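PDB 4IGV: kirola from Actinidia deliciosa, which is a kiwifruit allergen of the ripening-related (MLP) family and, as a Bet v 1-like protein, probably holds small hydrophobic ligands in an internal cavity. Local coordinates for residues Glu22-Arg25 and Tyr26-Leu30. Residues are numbered along the deposited sequence; the frame is centred on the assembly and turned at random.
Sequences EIFR and YRLYL
R25 and Y26 run side by side at the end of helix 17-25. R25 is fully extended, CG anti to the backbone N (chi1 -178°), and lies over one face of the Y26 ring: CD makes a CH-pi contact 4.1 Å from the ring centroid, and the guanidinium, its plane 19° from that of the ring, has Y26 OH over its centre. R25 NE donates to G50 O, which helps hold the guanidinium alongside the ring.

Backbone bonds finish the helix. E22 O accepts from Y26 N at 2.8 Å, whereas R27 N is shared weakly between E22 O and I23 O. A water then donates to R25 O (2.8 Å) and accepts from L28 N (3.1 Å).

L28 CD1 meets F24 CD2 at 3.5 Å; L28 also rests on I56 and F58 of strand 55-62, and F24 meets W116. I23 CG1 reaches L30 CD1 at 4.2 Å.

Past the helix, R27 NE donates to Y29 OH at 2.9 Å, nearly straight and in the guanidinium plane, while L30 CD1 lies over one guanidinium face. This link between two short helices of the Bet v 1 fold thus buries I23 and F24, both touching I144 of helix 131-145, with L28, while water satisfies the departing backbone.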
ATOM      1  N   GLU A  22      12.614  -0.610  -0.558  1.00 13.50           N
ATOM      2  CA  GLU A  22      13.151   0.751  -0.744  1.00 14.27           C
ATOM      3  C   GLU A  22      12.038   1.669  -1.225  1.00 13.72           C
ATOM      4  O   GLU A  22      11.894   2.827  -0.754  1.00 12.85           O
ATOM      5  CB  GLU A  22      14.272   0.719  -1.803  1.00 17.97           C
ATOM      6  CG  GLU A  22      14.798   2.118  -2.281  1.00 19.58           C
ATOM      7  CD  GLU A  22      15.662   2.662  -1.225  1.00 22.16           C
ATOM      8  OE1 GLU A  22      15.874   1.940  -0.180  1.00 20.45           O
ATOM      9  OE2 GLU A  22      16.234   3.762  -1.524  1.00 19.96           O
ATOM     10  N   ILE A  23      11.288   1.206  -2.213  1.00 12.53           N
ATOM     11  CA  ILE A  23      10.195   2.004  -2.768  1.00 12.58           C
ATOM     12  C   ILE A  23       9.152   2.291  -1.710  1.00 13.06           C
ATOM     13  O   ILE A  23       8.727   3.422  -1.507  1.00 14.06           O
ATOM     14  CB  ILE A  23       9.572   1.355  -4.025  1.00 13.89           C
ATOM     15  CG1 ILE A  23      10.634   1.306  -5.113  1.00 14.19           C
ATOM     16  CG2 ILE A  23       8.248   2.082  -4.425  1.00 13.58           C
ATOM     17  CD1 ILE A  23      10.250   0.336  -6.274  1.00 15.57           C
ATOM     18  N   PHE A  24       8.658   1.268  -1.033  1.00 12.49           N
ATOM     19  CA  PHE A  24       7.576   1.457  -0.079  1.00 12.92           C
ATOM     20  C   PHE A  24       7.947   2.195   1.182  1.00 12.76           C
ATOM     21  O   PHE A  24       7.104   2.859   1.781  1.00 14.69           O
ATOM     22  CB  PHE A  24       6.874   0.128   0.206  1.00 13.43           C
ATOM     23  CG  PHE A  24       5.847  -0.179  -0.873  1.00 15.90           C
ATOM     24  CD1 PHE A  24       6.180  -0.776  -2.024  1.00 18.80           C
ATOM     25  CD2 PHE A  24       4.575   0.356  -0.768  1.00 20.68           C
ATOM     26  CE1 PHE A  24       5.232  -0.959  -3.011  1.00 17.87           C
ATOM     27  CE2 PHE A  24       3.627   0.147  -1.774  1.00 22.08           C
ATOM     28  CZ  PHE A  24       3.991  -0.516  -2.882  1.00 19.11           C
ATOM     29  N   ARG A  25       9.206   2.094   1.585  1.00 12.13           N
ATOM     30  CA  ARG A  25       9.680   2.820   2.734  1.00 12.73           C
ATOM     31  C   ARG A  25      10.170   4.217   2.356  1.00 12.88           C
ATOM     32  O   ARG A  25       9.630   5.185   2.883  1.00 14.52           O
ATOM     33  CB  ARG A  25      10.785   2.067   3.489  1.00 12.18           C
ATOM     34  CG  ARG A  25      11.236   2.823   4.715  1.00 12.94           C
ATOM     35  CD  ARG A  25      12.273   2.129   5.560  1.00 11.55           C
ATOM     36  NE  ARG A  25      12.662   3.002   6.663  1.00 12.34           N
ATOM     37  CZ  ARG A  25      13.673   2.782   7.476  1.00 13.24           C
ATOM     38  NH1 ARG A  25      14.341   1.662   7.398  1.00 14.17           N
ATOM     39  NH2 ARG A  25      13.929   3.623   8.462  1.00 16.53           N
ATOM     40  N   TYR A  26      11.185   4.326   1.506  1.00 11.93           N
ATOM     41  CA  TYR A  26      11.853   5.580   1.299  1.00 11.96           C
ATOM     42  C   TYR A  26      11.506   6.342   0.027  1.00 13.01           C
ATOM     43  O   TYR A  26      11.755   7.563  -0.035  1.00 14.89           O
ATOM     44  CB  TYR A  26      13.340   5.320   1.280  1.00 13.03           C
ATOM     45  CG  TYR A  26      13.985   5.121   2.616  1.00 13.24           C
ATOM     46  CD1 TYR A  26      14.595   3.939   2.915  1.00 13.15           C
ATOM     47  CD2 TYR A  26      14.071   6.166   3.502  1.00 13.55           C
ATOM     48  CE1 TYR A  26      15.260   3.754   4.144  1.00 13.42           C
ATOM     49  CE2 TYR A  26      14.715   5.997   4.730  1.00 15.34           C
ATOM     50  CZ  TYR A  26      15.305   4.780   4.987  1.00 14.16           C
ATOM     51  OH  TYR A  26      16.006   4.681   6.205  1.00 18.92           O
ATOM     52  N   ARG A  27      10.993   5.686  -0.995  1.00 12.48           N
ATOM     53  CA  ARG A  27      10.804   6.370  -2.285  1.00 13.54           C
ATOM     54  C   ARG A  27       9.425   6.066  -2.860  1.00 12.60           C
ATOM     55  O   ARG A  27       9.269   5.751  -4.043  1.00 13.14           O
ATOM     56  CB  ARG A  27      11.917   6.008  -3.265  1.00 13.40           C
ATOM     57  CG  ARG A  27      13.333   6.295  -2.765  1.00 15.13           C
ATOM     58  CD  ARG A  27      14.417   6.238  -3.785  1.00 16.11           C
ATOM     59  NE  ARG A  27      14.247   7.303  -4.782  1.00 17.55           N
ATOM     60  CZ  ARG A  27      14.722   7.302  -6.022  1.00 21.18           C
ATOM     61  NH1 ARG A  27      15.431   6.283  -6.421  1.00 18.48           N
ATOM     62  NH2 ARG A  27      14.485   8.324  -6.857  1.00 25.20           N
ATOM     63  N   LEU A  28       8.405   6.300  -2.044  1.00 12.90           N
ATOM     64  CA  LEU A  28       7.066   5.884  -2.387  1.00 13.09           C
ATOM     65  C   LEU A  28       6.534   6.638  -3.599  1.00 13.23           C
ATOM     66  O   LEU A  28       5.721   6.117  -4.376  1.00 15.10           O
ATOM     67  CB  LEU A  28       6.134   5.995  -1.158  1.00 15.71           C
ATOM     68  CG  LEU A  28       4.771   5.292  -1.242  1.00 20.25           C
ATOM     69  CD1 LEU A  28       4.859   3.778  -1.498  1.00 23.34           C
ATOM     70  CD2 LEU A  28       3.994   5.589   0.029  1.00 22.46           C
ATOM     71  N   TYR A  29       7.011   7.855  -3.795  1.00 12.56           N
ATOM     72  CA  TYR A  29       6.681   8.654  -4.950  1.00 13.65           C
ATOM     73  C   TYR A  29       6.987   7.969  -6.287  1.00 14.55           C
ATOM     74  O   TYR A  29       6.382   8.298  -7.309  1.00 16.28           O
ATOM     75  CB  TYR A  29       7.339  10.022  -4.917  1.00 14.64           C
ATOM     76  CG  TYR A  29       8.841   9.983  -4.723  1.00 15.41           C
ATOM     77  CD1 TYR A  29       9.676   9.784  -5.807  1.00 15.68           C
ATOM     78  CD2 TYR A  29       9.433  10.116  -3.483  1.00 14.75           C
ATOM     79  CE1 TYR A  29      11.043   9.742  -5.644  1.00 16.35           C
ATOM     80  CE2 TYR A  29      10.788  10.077  -3.315  1.00 14.98           C
ATOM     81  CZ  TYR A  29      11.602   9.876  -4.403  1.00 16.24           C
ATOM     82  OH  TYR A  29      12.980   9.855  -4.205  1.00 19.37           O
ATOM     83  N   LEU A  30       7.916   7.007  -6.294  1.00 13.66           N
ATOM     84  CA  LEU A  30       8.216   6.312  -7.564  1.00 14.29           C
ATOM     85  C   LEU A  30       7.009   5.530  -8.102  1.00 15.73           C
ATOM     86  O   LEU A  30       6.987   5.208  -9.284  1.00 15.68           O
ATOM     87  CB  LEU A  30       9.394   5.356  -7.377  1.00 14.87           C
ATOM     88  CG  LEU A  30      10.716   6.017  -7.151  1.00 15.69           C
ATOM     89  CD1 LEU A  30      11.781   4.984  -6.868  1.00 16.80           C
ATOM     90  CD2 LEU A  30      11.159   6.910  -8.338  1.00 18.54           C
TER
HETATM   91  O   HOH W   1       8.470   6.812   0.984  1.00 20.84           O